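Local structure of stiv-a81 (Sulfolobus Turreted Icosahedral Virus, 3RKL) at residues A[24-27]-A[28-32]; A[7-11]-A[12-16]; A[35-38]-A[39-43]. The protein is of unknown function but folds as a small antiparallel sheet followed by two long helices, which pack against those of other copies of the protein. The protein carries 1 engineered substitution. All blocks are in the same frame, centred on the assembly; numbering follows the deposited sequence.

Contact 1: residues A[24-27]-A[28-32]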
loop_
_atom_site.group_PDB
_atom_site.type_symbol
_atom_site.label_atom_id
_atom_site.label_comp_id
_atom_site.label_asym_id
_atom_site.label_seq_id
_atom_site.Cartn_x
_atom_site.Cartn_y
_atom_site.Cartn_z
ATOM N N ASN A 24 15.621 -13.954 13.965
ATOM C CA ASN A 24 14.512 -13.257 14.600
ATOM C C ASN A 24 13.247 -13.753 13.945
ATOM O O ASN A 24 12.843 -13.201 12.924
ATOM C CB ASN A 24 14.658 -11.742 14.409
ATOM C CG ASN A 24 13.567 -10.945 15.114
ATOM O OD1 ASN A 24 12.502 -11.469 15.457
ATOM N ND2 ASN A 24 13.830 -9.661 15.323
ATOM N N LEU A 25 12.637 -14.792 14.518
ATOM C CA LEU A 25 11.551 -15.506 13.836
ATOM C C LEU A 25 10.395 -14.594 13.429
ATOM O O LEU A 25 9.938 -14.653 12.287
ATOM C CB LEU A 25 11.041 -16.698 14.646
ATOM C CG LEU A 25 12.010 -17.871 14.810
ATOM C CD1 LEU A 25 11.405 -18.981 15.667
ATOM C CD2 LEU A 25 12.429 -18.412 13.436
ATOM N N GLN A 26 9.941 -13.743 14.348
ATOM C CA GLN A 26 8.813 -12.850 14.063
ATOM C C GLN A 26 9.097 -11.999 12.819
ATOM O O GLN A 26 8.243 -11.869 11.934
ATOM C CB GLN A 26 8.492 -11.964 15.279
ATOM C CG GLN A 26 7.419 -10.883 15.030
ATOM C CD GLN A 26 6.029 -11.461 14.845
ATOM O OE1 GLN A 26 5.306 -11.705 15.820
ATOM N NE2 GLN A 26 5.636 -11.660 13.589
ATOM N N GLU A 27 10.299 -11.439 12.745
ATOM C CA GLU A 27 10.686 -10.567 11.640
ATOM C C GLU A 27 10.986 -11.361 10.380
ATOM O O GLU A 27 10.574 -10.980 9.278
ATOM C CB GLU A 27 11.900 -9.705 12.020
ATOM C CG GLU A 27 11.570 -8.615 13.018
ATOM C CD GLU A 27 10.431 -7.730 12.548
ATOM O OE1 GLU A 27 10.582 -7.098 11.481
ATOM O OE2 GLU A 27 9.389 -7.679 13.240
ATOM N N ASP A 28 11.700 -12.470 10.548
ATOM C CA ASP A 28 12.061 -13.338 9.424
ATOM C C ASP A 28 10.828 -13.911 8.725
ATOM O O ASP A 28 10.786 -14.024 7.496
ATOM C CB ASP A 28 12.955 -14.494 9.902
ATOM C CG ASP A 28 14.359 -14.043 10.305
ATOM O OD1 ASP A 28 14.869 -13.016 9.795
ATOM O OD2 ASP A 28 14.957 -14.737 11.144
ATOM N N ILE A 29 9.810 -14.277 9.501
ATOM C CA ILE A 29 8.589 -14.804 8.899
ATOM C C ILE A 29 7.923 -13.737 8.018
ATOM O O ILE A 29 7.547 -14.021 6.881
ATOM C CB ILE A 29 7.627 -15.370 9.976
ATOM C CG1 ILE A 29 8.210 -16.668 10.547
ATOM C CG2 ILE A 29 6.249 -15.615 9.387
ATOM C CD1 ILE A 29 7.561 -17.128 11.855
ATOM N N LYS A 30 7.792 -12.507 8.522
ATOM C CA LYS A 30 7.216 -11.419 7.715
ATOM C C LYS A 30 8.045 -11.192 6.452
ATOM O O LYS A 30 7.509 -11.103 5.342
ATOM C CB LYS A 30 7.145 -10.113 8.515
ATOM C CG LYS A 30 6.138 -10.120 9.656
ATOM C CD LYS A 30 6.008 -8.745 10.318
ATOM C CE LYS A 30 7.311 -8.212 10.896
ATOM N NZ LYS A 30 7.147 -6.865 11.573
ATOM N N ASN A 31 9.360 -11.107 6.630
ATOM C CA ASN A 31 10.261 -10.822 5.507
ATOM C C ASN A 31 10.233 -11.915 4.437
ATOM O O ASN A 31 10.198 -11.626 3.230
ATOM C CB ASN A 31 11.686 -10.630 5.995
ATOM C CG ASN A 31 11.873 -9.365 6.809
ATOM O OD1 ASN A 31 11.046 -8.451 6.764
ATOM N ND2 ASN A 31 12.980 -9.301 7.566
ATOM N N LEU A 32 10.245 -13.164 4.882
ATOM C CA LEU A 32 10.214 -14.291 3.954
ATOM C C LEU A 32 8.872 -14.355 3.207
ATOM O O LEU A 32 8.841 -14.649 2.016
ATOM C CB LEU A 32 10.486 -15.606 4.678
ATOM C CG LEU A 32 11.916 -15.824 5.184
ATOM C CD1 LEU A 32 11.966 -16.987 6.168
ATOM C CD2 LEU A 32 12.866 -16.061 4.052
HETATM O O HOH W 1 10.069 -7.197 8.965
#
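Asn-24 and Asp-28 meet across the first turn of helix 25-46, where Asn-24 is the N-cap. Asn-24 OD1 accepts a weak capping bond from Glu-27 N at 3.5 Å. With CG beside the backbone N (chi1 -70°), the Asp-28 carboxylate folds back to the helix start, and Asp-28 OD2 accepts from Asn-24 N at 3.0 Å, met from well above the carboxylate plane. The same OD2 also accepts from Ser-23 N, while OD1 reaches Tyr-49 OH of a third subunit. Asp-28 N closes the backbone turn on Asn-24 O at 2.7 Å.

Glu-27 and Lys-30, three residues apart, run side by side, pointing the same way. Glu-27 is bent at chi2 (-55°) and Lys-30 at chi3 (-59°), which brings their charged ends together: Lys-30 NZ meets Glu-27 OE2 at 2.9 Å on its syn side, a salt bridge. Lys-30 NZ also forms a salt bridge with Glu-44 of a second subunit. A water lies 2.6 Å from Glu-27 OE1 and 2.7 Å from Asn-31 OD1 and could bridge them, though more acceptors compete for its protons; Asn-31 ND2 goes to the same Tyr-49 OH of the third subunit.

On another flank Leu-25 CB lies 4.5 Å from Ile-29 CD1, and both side chains touch Phe-75 of helix 55-80.

Two backbone amides and a neighbouring hydroxyl thus grip the buried Asp-28 carboxylate, which the positive end of the helix dipole would also be expected to stabilise as an anion, coupling the helix start to the subunit interface.

Contact 2: residues A[7-11]-A[12-16]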
loop_
_atom_site.group_PDB
_atom_site.type_symbol
_atom_site.label_atom_id
_atom_site.label_comp_id
_atom_site.label_asym_id
_atom_site.label_seq_id
_atom_site.Cartn_x
_atom_site.Cartn_y
_atom_site.Cartn_z
ATOM N N ASN A 7 14.795 -30.290 6.636
ATOM C CA ASN A 7 15.592 -30.612 7.813
ATOM C C ASN A 7 15.884 -29.359 8.611
ATOM O O ASN A 7 16.215 -28.311 8.053
ATOM C CB ASN A 7 16.880 -31.320 7.417
ATOM C CG ASN A 7 16.634 -32.744 6.967
ATOM O OD1 ASN A 7 16.238 -33.602 7.763
ATOM N ND2 ASN A 7 16.843 -33.000 5.681
ATOM N N ILE A 8 15.723 -29.471 9.921
ATOM C CA ILE A 8 15.941 -28.354 10.821
ATOM C C ILE A 8 16.915 -28.794 11.908
ATOM O O ILE A 8 16.654 -29.753 12.638
ATOM C CB ILE A 8 14.619 -27.853 11.426
ATOM C CG1 ILE A 8 13.722 -27.286 10.319
ATOM C CG2 ILE A 8 14.874 -26.790 12.478
ATOM C CD1 ILE A 8 12.345 -26.867 10.791
ATOM N N LYS A 9 18.051 -28.106 11.961
ATOM C CA LYS A 9 19.045 -28.276 13.011
ATOM C C LYS A 9 19.111 -26.969 13.791
ATOM O O LYS A 9 19.686 -25.984 13.316
ATOM C CB LYS A 9 20.418 -28.607 12.421
ATOM C CG LYS A 9 20.656 -30.093 12.173
ATOM C CD LYS A 9 22.150 -30.407 12.053
ATOM C CE LYS A 9 22.426 -31.897 12.177
ATOM N NZ LYS A 9 21.578 -32.692 11.252
ATOM N N ASP A 10 18.511 -26.973 14.980
ATOM C CA ASP A 10 18.470 -25.805 15.862
ATOM C C ASP A 10 17.744 -24.647 15.163
ATOM O O ASP A 10 16.534 -24.731 14.931
ATOM C CB ASP A 10 19.884 -25.416 16.336
ATOM C CG ASP A 10 20.524 -26.484 17.211
ATOM O OD1 ASP A 10 19.949 -26.809 18.271
ATOM O OD2 ASP A 10 21.609 -26.988 16.848
ATOM N N ASN A 11 18.471 -23.592 14.803
ATOM C CA ASN A 11 17.871 -22.434 14.127
ATOM C C ASN A 11 18.217 -22.367 12.634
ATOM O O ASN A 11 18.084 -21.318 12.001
ATOM C CB ASN A 11 18.297 -21.141 14.825
ATOM C CG ASN A 11 19.791 -20.903 14.750
ATOM O OD1 ASN A 11 20.583 -21.846 14.778
ATOM N ND2 ASN A 11 20.185 -19.639 14.659
ATOM N N THR A 12 18.634 -23.497 12.074
ATOM C CA THR A 12 19.088 -23.558 10.690
ATOM C C THR A 12 18.232 -24.528 9.901
ATOM O O THR A 12 17.935 -25.628 10.363
ATOM C CB THR A 12 20.550 -24.030 10.584
ATOM O OG1 THR A 12 21.393 -23.159 11.341
ATOM C CG2 THR A 12 21.017 -24.023 9.135
ATOM N N ILE A 13 17.841 -24.108 8.707
ATOM C CA ILE A 13 17.115 -24.969 7.791
ATOM C C ILE A 13 18.089 -25.512 6.762
ATOM O O ILE A 13 18.919 -24.768 6.229
ATOM C CB ILE A 13 15.983 -24.202 7.091
ATOM C CG1 ILE A 13 15.006 -23.664 8.137
ATOM C CG2 ILE A 13 15.263 -25.107 6.088
ATOM C CD1 ILE A 13 14.239 -22.461 7.677
ATOM N N GLU A 14 17.980 -26.813 6.488
ATOM C CA GLU A 14 18.831 -27.480 5.521
ATOM C C GLU A 14 17.933 -27.973 4.407
ATOM O O GLU A 14 16.988 -28.709 4.669
ATOM C CB GLU A 14 19.572 -28.653 6.175
ATOM C CG GLU A 14 20.701 -28.211 7.103
ATOM C CD GLU A 14 21.118 -29.266 8.124
ATOM O OE1 GLU A 14 22.107 -29.015 8.848
ATOM O OE2 GLU A 14 20.468 -30.332 8.214
ATOM N N TYR A 15 18.211 -27.529 3.182
ATOM C CA TYR A 15 17.402 -27.901 2.007
ATOM C C TYR A 15 18.147 -27.610 0.696
ATOM O O TYR A 15 18.840 -26.604 0.582
ATOM C CB TYR A 15 16.066 -27.127 2.012
ATOM C CG TYR A 15 15.040 -27.621 1.008
ATOM C CD1 TYR A 15 14.289 -28.779 1.252
ATOM C CD2 TYR A 15 14.810 -26.930 -0.197
ATOM C CE1 TYR A 15 13.344 -29.235 0.321
ATOM C CE2 TYR A 15 13.875 -27.380 -1.126
ATOM C CZ TYR A 15 13.137 -28.527 -0.866
ATOM O OH TYR A 15 12.206 -28.960 -1.787
ATOM N N GLY A 16 17.986 -28.491 -0.286
ATOM C CA GLY A 16 18.491 -28.260 -1.657
ATOM C C GLY A 16 19.907 -27.708 -1.798
ATOM O O GLY A 16 20.136 -26.721 -2.513
#
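Lys-9 and Thr-12 close a beta hairpin with a two-residue loop between strands 3-9 and 12-15. Their backbones bond twice, Lys-9 N to Thr-12 O and Thr-12 N to Lys-9 O, each at 3.0 Å. Asp-10 and Asn-11 form the corner of a type II' turn, and Asp-10 takes the positive phi (61°) that this turn requires. Farther on, Glu-14 N gives a bond of 2.8 Å to Asn-7 O, whereas Asn-7 N to Glu-14 O is weak at 3.3 Å. Between these two hydrogen-bonded pairs sits the non-hydrogen-bonded pair Ile-8 and Ile-13, flanked by CA-H...O contacts, such as Ile-8 CA to Thr-12 O at 3.4 Å.

Polar side chains share the face of Asn-7, Lys-9, Thr-12 and Glu-14. The lysine chain crosses the glutamate at an angle, and Lys-9 CD lies 3.5 Å from Glu-14 OE1. Extended until it bends at chi4 (52°), the chain puts Lys-9 NZ on the side of Glu-14 OE2, 4.0 Å away and beyond a salt bridge, though the opposite charges may still attract. Glu-14 OE2 also packs against Asn-7 CB.

The apolar contact is on the other face, where Ile-8 CG1 approaches Ile-13 CG1 at 4.4 Å.

On that face Ile-13 packs on Tyr-67 of helix 55-80 and Ile-8 on Ile-4 of a second subunit. Strand 12-15 pairs along its other edge with strand 18-21, and Asn-11 ND2 bonds Leu-22 O just past it. At the outer edge, Asn-7 pairs antiparallel with a strand of the second subunit, continuing the sheet across the interface.

Contact 3: residues A[35-38]-A[39-43]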
loop_
_atom_site.group_PDB
_atom_site.type_symbol
_atom_site.label_atom_id
_atom_site.label_comp_id
_atom_site.label_asym_id
_atom_site.label_seq_id
_atom_site.Cartn_x
_atom_site.Cartn_y
_atom_site.Cartn_z
ATOM N N ILE A 35 9.029 -11.737 0.516
ATOM C CA ILE A 35 9.903 -12.176 -0.573
ATOM C C ILE A 35 9.182 -13.169 -1.483
ATOM O O ILE A 35 9.242 -13.068 -2.710
ATOM C CB ILE A 35 11.242 -12.747 -0.023
ATOM C CG1 ILE A 35 12.114 -11.606 0.490
ATOM C CG2 ILE A 35 11.973 -13.578 -1.090
ATOM C CD1 ILE A 35 13.200 -12.038 1.463
ATOM N N VAL A 36 8.498 -14.147 -0.891
ATOM C CA VAL A 36 7.757 -15.130 -1.662
ATOM C C VAL A 36 6.672 -14.445 -2.495
ATOM O O VAL A 36 6.526 -14.730 -3.682
ATOM C CB VAL A 36 7.168 -16.220 -0.734
ATOM C CG1 VAL A 36 6.197 -17.126 -1.465
ATOM C CG2 VAL A 36 8.319 -17.053 -0.112
ATOM N N TYR A 37 5.916 -13.535 -1.884
ATOM C CA TYR A 37 4.883 -12.798 -2.604
ATOM C C TYR A 37 5.494 -12.022 -3.785
ATOM O O TYR A 37 4.981 -12.058 -4.912
ATOM C CB TYR A 37 4.157 -11.824 -1.673
ATOM C CG TYR A 37 3.103 -11.036 -2.394
ATOM C CD1 TYR A 37 1.818 -11.538 -2.541
ATOM C CD2 TYR A 37 3.398 -9.818 -2.979
ATOM C CE1 TYR A 37 0.854 -10.827 -3.227
ATOM C CE2 TYR A 37 2.431 -9.098 -3.670
ATOM C CZ TYR A 37 1.162 -9.617 -3.784
ATOM O OH TYR A 37 0.192 -8.919 -4.465
ATOM N N GLN A 38 6.573 -11.305 -3.506
ATOM C CA GLN A 38 7.232 -10.494 -4.536
ATOM C C GLN A 38 7.773 -11.345 -5.688
ATOM O O GLN A 38 7.662 -10.953 -6.859
ATOM C CB GLN A 38 8.337 -9.642 -3.913
ATOM C CG GLN A 38 7.776 -8.485 -3.107
ATOM C CD GLN A 38 8.809 -7.497 -2.606
ATOM O OE1 GLN A 38 9.835 -7.235 -3.253
ATOM N NE2 GLN A 38 8.505 -6.885 -1.462
ATOM N N LEU A 39 8.350 -12.504 -5.373
ATOM C CA LEU A 39 8.838 -13.414 -6.417
ATOM C C LEU A 39 7.693 -13.909 -7.288
ATOM O O LEU A 39 7.774 -13.912 -8.525
ATOM C CB LEU A 39 9.609 -14.608 -5.816
ATOM C CG LEU A 39 11.084 -14.307 -5.542
ATOM C CD1 LEU A 39 11.649 -15.234 -4.465
ATOM C CD2 LEU A 39 11.891 -14.423 -6.830
ATOM N N ALA A 40 6.600 -14.304 -6.646
ATOM C CA ALA A 40 5.457 -14.792 -7.375
ATOM C C ALA A 40 4.880 -13.714 -8.291
ATOM O O ALA A 40 4.522 -13.992 -9.440
ATOM C CB ALA A 40 4.384 -15.306 -6.406
ATOM N N LYS A 41 4.789 -12.486 -7.797
ATOM C CA LYS A 41 4.252 -11.394 -8.592
ATOM C C LYS A 41 5.174 -11.023 -9.744
ATOM O O LYS A 41 4.701 -10.651 -10.815
ATOM C CB LYS A 41 4.017 -10.149 -7.734
ATOM C CG LYS A 41 3.250 -9.064 -8.477
ATOM C CD LYS A 41 2.460 -8.158 -7.521
ATOM C CE LYS A 41 1.153 -7.687 -8.138
ATOM N NZ LYS A 41 0.186 -8.805 -8.343
ATOM N N LEU A 42 6.478 -11.101 -9.510
ATOM C CA LEU A 42 7.463 -10.809 -10.557
ATOM C C LEU A 42 7.374 -11.844 -11.683
ATOM O O LEU A 42 7.434 -11.499 -12.850
ATOM C CB LEU A 42 8.871 -10.801 -9.968
ATOM C CG LEU A 42 10.013 -10.644 -10.973
ATOM C CD1 LEU A 42 9.914 -9.328 -11.760
ATOM C CD2 LEU A 42 11.338 -10.747 -10.238
ATOM N N ILE A 43 7.249 -13.112 -11.314
ATOM C CA ILE A 43 7.090 -14.174 -12.308
ATOM C C ILE A 43 5.838 -13.914 -13.149
ATOM O O ILE A 43 5.871 -14.014 -14.376
ATOM C CB ILE A 43 7.070 -15.553 -11.646
ATOM C CG1 ILE A 43 8.453 -15.886 -11.093
ATOM C CG2 ILE A 43 6.602 -16.622 -12.636
ATOM C CD1 ILE A 43 8.472 -17.100 -10.185
#
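Ile-35 and Leu-39 meet through methyl groups one helical turn apart: Ile-35 CG2 lies 3.8 Å from Leu-39 CD1, the two chains side by side and pointing the same way. With its CG beside the backbone N (chi1 -85°), Leu-39 leans back along the helix, which also brings CD1 to 3.7 Å from Ile-35 O. Ala-40 CB fits against Val-36 O at 3.5 Å.

These residues belong to the second half of helix 25-46, in a predicted coiled-coil region of a four-helix bundle. Leu-39 and Leu-42 pack reciprocally with Leu-42 and Leu-39 of a third subunit, Val-36 touches Leu-61 and Tyr-64 of helix 55-80, and Ala-40 faces Ile-29 of a second subunit.

Tyr-37 and Lys-41 make the mixed polar contact, lying alongside each other with CG anti to the backbone N in both (chi1 179° and -171°). Lys-41 CD comes obliquely to the ring, 4.0 Å from Tyr-37 CE2. Lys-41 NZ, 3.9 Å from Tyr-37 OH, has a long, weak ion pair with Glu-44.

The backbone supplies four successive i to i+4 bonds, from Leu-39 N to Ile-35 O at 2.9 Å through Leu-42 N to Gln-38 O, also 2.9 Å.

From the N terminus, contact 2 comes first and closes the tight turn that joins strands 3-9 and 12-15. After strand 18-21 the chain enters helix 25-46, whose start is contact 1 and whose second half holds contact 3. The three follow in series, none nested in or crossing another. Contacts 1 and 3 are turns within one helix and close no loop; their centres are about 16 Å apart, and each packs on helix 55-80. Contact 2 lies on the opposite side of the chain's centre from contact 3, with about 23 Å between their centres. All three touch a second subunit: contact 2 by its strand edge, contacts 1 and 3 by helix packing.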